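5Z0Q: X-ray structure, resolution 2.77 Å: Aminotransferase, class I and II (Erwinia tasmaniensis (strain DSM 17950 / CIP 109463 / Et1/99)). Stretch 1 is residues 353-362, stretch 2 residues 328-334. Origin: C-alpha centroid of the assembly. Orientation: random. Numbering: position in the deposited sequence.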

# COMPACT_ATOMS: atom_id res chain seq x y z
N SER A 353 6.41 25.06 -2.12
CA SER A 353 7.71 25.68 -2.30
C SER A 353 8.46 25.02 -3.45
O SER A 353 8.52 23.79 -3.54
CB SER A 353 8.53 25.57 -1.01
OG SER A 353 9.81 26.14 -1.18
N GLY A 354 9.02 25.84 -4.33
CA GLY A 354 9.79 25.33 -5.45
C GLY A 354 11.12 24.72 -5.06
O GLY A 354 11.73 24.04 -5.90
N ARG A 355 11.59 24.95 -3.83
CA ARG A 355 12.85 24.37 -3.40
C ARG A 355 12.79 22.85 -3.39
O ARG A 355 13.77 22.18 -3.72
CB ARG A 355 13.22 24.90 -2.01
CG ARG A 355 14.54 24.38 -1.47
CD ARG A 355 14.83 24.92 -0.08
NE ARG A 355 14.84 26.38 -0.04
CZ ARG A 355 15.90 27.13 -0.33
NH1 ARG A 355 17.05 26.55 -0.67
NH2 ARG A 355 15.82 28.45 -0.27
N ASP A 356 11.63 22.29 -3.03
CA ASP A 356 11.46 20.84 -3.05
C ASP A 356 11.50 20.28 -4.47
O ASP A 356 11.82 19.10 -4.64
CB ASP A 356 10.14 20.47 -2.38
CG ASP A 356 9.99 21.10 -1.01
OD1 ASP A 356 11.01 21.26 -0.31
OD2 ASP A 356 8.85 21.46 -0.64
N PHE A 357 11.19 21.10 -5.48
CA PHE A 357 11.26 20.68 -6.87
C PHE A 357 12.61 20.95 -7.51
O PHE A 357 12.86 20.45 -8.62
CB PHE A 357 10.16 21.37 -7.68
CG PHE A 357 8.77 21.13 -7.15
CD1 PHE A 357 8.22 21.97 -6.19
CD2 PHE A 357 8.00 20.08 -7.62
CE1 PHE A 357 6.95 21.76 -5.71
CE2 PHE A 357 6.73 19.86 -7.14
CZ PHE A 357 6.20 20.70 -6.19
N GLY A 358 13.48 21.72 -6.86
CA GLY A 358 14.80 21.98 -7.39
C GLY A 358 14.99 23.38 -7.92
O GLY A 358 15.84 23.60 -8.79
N ASN A 359 14.21 24.34 -7.41
CA ASN A 359 14.31 25.73 -7.88
C ASN A 359 13.60 26.61 -6.84
O ASN A 359 12.38 26.79 -6.90
CB ASN A 359 13.70 25.90 -9.26
CG ASN A 359 14.12 27.19 -9.92
OD1 ASN A 359 14.31 28.21 -9.26
ND2 ASN A 359 14.26 27.16 -11.24
N ASP A 360 14.38 27.15 -5.90
CA ASP A 360 13.84 27.94 -4.80
C ASP A 360 13.31 29.31 -5.24
O ASP A 360 12.94 30.10 -4.36
CB ASP A 360 14.90 28.12 -3.71
CG ASP A 360 16.00 29.09 -4.12
OD1 ASP A 360 16.34 29.14 -5.32
OD2 ASP A 360 16.53 29.80 -3.24
N ARG A 361 13.26 29.64 -6.53
CA ARG A 361 12.71 30.91 -6.98
C ARG A 361 11.26 30.79 -7.44
O ARG A 361 10.64 31.81 -7.76
CB ARG A 361 13.56 31.48 -8.12
CG ARG A 361 14.95 31.92 -7.70
CD ARG A 361 14.88 33.03 -6.66
NE ARG A 361 15.42 32.60 -5.37
CZ ARG A 361 15.42 33.35 -4.27
NH1 ARG A 361 14.91 34.57 -4.31
NH2 ARG A 361 15.93 32.88 -3.14
N PHE A 362 10.70 29.59 -7.47
CA PHE A 362 9.36 29.35 -7.97
C PHE A 362 8.43 28.90 -6.85
O PHE A 362 8.87 28.45 -5.79
CB PHE A 362 9.37 28.29 -9.08
CG PHE A 362 9.98 28.75 -10.37
CD1 PHE A 362 11.34 28.98 -10.46
CD2 PHE A 362 9.20 28.93 -11.50
CE1 PHE A 362 11.91 29.40 -11.65
CE2 PHE A 362 9.76 29.34 -12.69
CZ PHE A 362 11.12 29.58 -12.77
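Stretch 2 (328-334) GWIDASG

Stretch 2 runs antiparallel to the end of stretch 1, as a short strand that leads into a turn-like segment, and the two meet through one beta bridge between Asp331 and Phe362, a non-hydrogen-bonded pair with CA atoms 4.6 Å apart.

Gly328, which follows a cis peptide bond, makes no contact; its positive phi of 132° favours glycine. Trp329 carries much of the packing. Its CB points sideways, but with chi1 in t the broad indole reaches stretch 1. Phe362 lies over one face of it in an offset stack, the ring planes 12° apart and the Phe362 ring 4.3 Å from the five-membered ring, centroid to centroid; Phe362 CD2 comes within 3.3 Å of Trp329 NE1, and Phe362 CB lies over the six-membered ring. The far end of the indole meets the helical-like turn: Trp329 CH2 is 4.0 Å from both Gly354 CA and Phe357 CB, and its edge is directed at the face of Phe357. A flat, extended side chain can thus serve several neighbours at once.

Ile330 turns its side chain away, leaving the backbone to make the contact: Ile330 O receives a CA-H...O approach from Phe362 CA at 3.2 Å. Asp331 projects to the same side of the sheet as Phe362. Its CA sits over the Phe362 ring, and Asp331 CB is 3.5 Å from Phe362 CE2, while the carboxylate OD1 accepts hydrogen bonds from Ser333 N (2.9 Å) and Ser333 OG (2.8 Å), bracing the chain as it leaves the strand.

Ala332 supplies the one hydrogen bond between the stretches, Ala332 N to Arg361 O at 2.8 Å; its CB points sideways and lies 3.4 Å from Arg361 O, so the methyl group packs close to the carbonyl that Ala332 N binds. Ser333 packs CB against Arg361 CB at 3.8 Å, and Gly334 passes beyond contact.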

# COMPACT_ATOMS: atom_id res chain seq x y z
N GLY A 328 0.86 25.24 -12.80
CA GLY A 328 0.75 26.14 -11.66
C GLY A 328 2.12 26.65 -11.25
O GLY A 328 2.37 26.91 -10.08
N TRP A 329 3.01 26.80 -12.24
CA TRP A 329 4.43 27.05 -12.01
C TRP A 329 4.71 28.54 -12.21
O TRP A 329 4.74 29.03 -13.34
CB TRP A 329 5.26 26.19 -12.97
CG TRP A 329 6.71 26.01 -12.61
CD1 TRP A 329 7.77 26.21 -13.44
CD2 TRP A 329 7.24 25.57 -11.36
NE1 TRP A 329 8.94 25.93 -12.77
CE2 TRP A 329 8.64 25.54 -11.49
CE3 TRP A 329 6.68 25.21 -10.13
CZ2 TRP A 329 9.49 25.15 -10.45
CZ3 TRP A 329 7.52 24.83 -9.10
CH2 TRP A 329 8.90 24.81 -9.27
N ILE A 330 4.93 29.25 -11.10
CA ILE A 330 5.06 30.71 -11.10
C ILE A 330 6.49 31.08 -10.73
O ILE A 330 6.99 30.66 -9.68
CB ILE A 330 4.06 31.36 -10.13
CG1 ILE A 330 2.63 30.94 -10.46
CG2 ILE A 330 4.20 32.87 -10.16
CD1 ILE A 330 1.61 31.44 -9.47
N ASP A 331 7.13 31.88 -11.58
CA ASP A 331 8.47 32.39 -11.31
C ASP A 331 8.35 33.61 -10.40
O ASP A 331 7.84 34.66 -10.81
CB ASP A 331 9.19 32.75 -12.61
CG ASP A 331 10.64 33.14 -12.39
OD1 ASP A 331 11.10 33.15 -11.22
OD2 ASP A 331 11.34 33.44 -13.39
N ALA A 332 8.84 33.48 -9.16
CA ALA A 332 8.82 34.57 -8.19
C ALA A 332 10.21 35.15 -7.95
O ALA A 332 10.44 35.78 -6.92
CB ALA A 332 8.21 34.09 -6.88
N SER A 333 11.14 34.94 -8.89
CA SER A 333 12.49 35.47 -8.73
C SER A 333 12.52 36.99 -8.79
O SER A 333 13.43 37.61 -8.24
CB SER A 333 13.42 34.89 -9.80
OG SER A 333 12.97 35.23 -11.10
N GLY A 334 11.53 37.61 -9.44
CA GLY A 334 11.47 39.06 -9.51
C GLY A 334 11.12 39.76 -8.22
O GLY A 334 11.12 40.99 -8.18